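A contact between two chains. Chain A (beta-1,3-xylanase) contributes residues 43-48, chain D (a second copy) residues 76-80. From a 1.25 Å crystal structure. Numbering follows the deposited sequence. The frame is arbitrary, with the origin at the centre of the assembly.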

# COMPACT_ATOMS: atom_id res chain seq x y z
N ASP A 43 -5.38 -11.65 0.26
CA ASP A 43 -4.17 -11.00 0.75
C ASP A 43 -3.27 -11.90 1.61
O ASP A 43 -2.36 -11.42 2.28
CB ASP A 43 -4.44 -9.66 1.52
CG ASP A 43 -5.47 -8.81 0.84
OD1 ASP A 43 -6.60 -8.59 1.40
OD2 ASP A 43 -5.18 -8.38 -0.30
N TYR A 44 -3.51 -13.21 1.58
CA TYR A 44 -2.58 -14.23 2.11
C TYR A 44 -1.76 -14.67 0.90
O TYR A 44 -2.33 -15.21 -0.03
CB TYR A 44 -3.37 -15.38 2.71
CG TYR A 44 -2.49 -16.49 3.19
CD1 TYR A 44 -1.96 -16.47 4.45
CD2 TYR A 44 -2.21 -17.56 2.37
CE1 TYR A 44 -1.14 -17.51 4.87
CE2 TYR A 44 -1.38 -18.60 2.84
CZ TYR A 44 -0.83 -18.54 4.05
OH TYR A 44 -0.02 -19.57 4.51
N CYS A 45 -0.48 -14.32 0.94
CA CYS A 45 0.38 -14.44 -0.26
C CYS A 45 1.44 -15.48 -0.11
O CYS A 45 2.07 -15.58 0.93
CB CYS A 45 1.07 -13.10 -0.52
SG CYS A 45 -0.12 -11.73 -0.93
N LEU A 46 1.67 -16.22 -1.21
CA LEU A 46 2.72 -17.23 -1.32
C LEU A 46 3.45 -17.07 -2.58
O LEU A 46 2.90 -16.71 -3.57
CB LEU A 46 2.09 -18.63 -1.28
CG LEU A 46 1.26 -19.02 -0.10
CD1 LEU A 46 0.43 -20.31 -0.31
CD2 LEU A 46 2.25 -19.22 1.04
N PRO A 47 4.74 -17.43 -2.58
CA PRO A 47 5.47 -17.40 -3.87
C PRO A 47 4.88 -18.35 -4.82
O PRO A 47 4.60 -19.52 -4.45
CB PRO A 47 6.89 -17.82 -3.46
CG PRO A 47 7.00 -17.71 -2.12
CD PRO A 47 5.61 -17.81 -1.47
N GLY A 48 4.62 -17.96 -6.06
CA GLY A 48 4.02 -18.84 -7.02
C GLY A 48 5.05 -19.79 -7.59
O GLY A 48 6.16 -19.44 -7.80
N ARG D 76 12.01 -15.85 5.56
CA ARG D 76 11.35 -17.16 5.74
C ARG D 76 11.02 -17.85 4.42
O ARG D 76 10.00 -18.55 4.27
CB ARG D 76 10.06 -16.97 6.61
CG ARG D 76 10.36 -16.27 7.90
CD ARG D 76 9.11 -16.09 8.66
NE ARG D 76 9.28 -15.20 9.84
CZ ARG D 76 9.57 -15.62 11.02
NH1 ARG D 76 9.68 -14.69 11.98
NH2 ARG D 76 9.65 -16.90 11.25
N TYR D 77 11.92 -17.68 3.46
CA TYR D 77 11.77 -18.33 2.13
C TYR D 77 10.48 -17.95 1.36
O TYR D 77 10.02 -18.65 0.43
CB TYR D 77 11.94 -19.85 2.23
CG TYR D 77 13.14 -20.27 3.00
CD1 TYR D 77 13.04 -21.09 4.10
CD2 TYR D 77 14.42 -19.84 2.61
CE1 TYR D 77 14.19 -21.50 4.76
CE2 TYR D 77 15.55 -20.19 3.29
CZ TYR D 77 15.43 -21.04 4.38
OH TYR D 77 16.55 -21.43 5.09
N GLY D 78 9.99 -16.78 1.60
CA GLY D 78 8.76 -16.34 0.91
C GLY D 78 7.55 -16.48 1.75
O GLY D 78 6.50 -16.02 1.33
N GLN D 79 7.72 -16.98 2.99
CA GLN D 79 6.56 -16.97 3.94
C GLN D 79 6.51 -15.66 4.78
O GLN D 79 5.64 -15.54 5.60
CB GLN D 79 6.62 -18.19 4.91
CG GLN D 79 6.60 -19.54 4.14
CD GLN D 79 5.21 -20.02 3.80
OE1 GLN D 79 4.24 -19.27 3.89
N GLY D 80 7.39 -14.73 4.54
CA GLY D 80 7.33 -13.46 5.24
C GLY D 80 8.13 -12.38 4.57
O GLY D 80 8.78 -12.62 3.50
O HOH W 1 4.50 -14.37 1.90

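Pro A47, near the end of a short strand in chain A, covers more surface than any other residue of this small contact, and it does so by packing its ring against the backbone of chain D. Its CA-to-CB bond points toward the other stretch, and the ring, puckered C-gamma exo, brings CD to 3.4 Å from the carbonyl O of Gly D78, while CG lies 4.1 Å from the carbonyl O of Tyr D77. Proline suits such a place: its compact ring offers carbon to a neighbouring backbone, and having no amide hydrogen it leaves no donor unpaired here.

Gly D78 is the natural counterpart. With phi near 100° and psi near 0°, its backbone takes a conformation in which a CB would be jammed against the carbonyl O of Tyr D77; an ideal CB would also sit 2.4 Å from CG of Pro A47, a clash. The absence of a side chain thus serves both the local fold and the close approach of the proline, with the two CA atoms 5.9 Å apart. The turn around the glycine is held by a backbone hydrogen bond from N of Gln D79 to O of Arg D76, 3.0 Å long.

Gln D79 covers as much as the glycine, but reaches chain A through a long side chain, whose NE2 is not modelled. Its CA-to-CB bond points sideways, and the m, m conformation carries the end nearer chain A, where OE1 lies 3.5 Å from CD2 of Leu A46. This is packing of a polar atom against a methyl; OE1 finds its hydrogen bond elsewhere in the structure.

No direct hydrogen bond joins the modelled atoms of the two stretches. A water lies between them instead, 2.9 Å from O of Cys A45 and 2.7 Å from O of Gly D78. Two carbonyl oxygens cannot bond each other, since neither has a proton to give; the water lies within hydrogen-bonding distance of both and can donate to either.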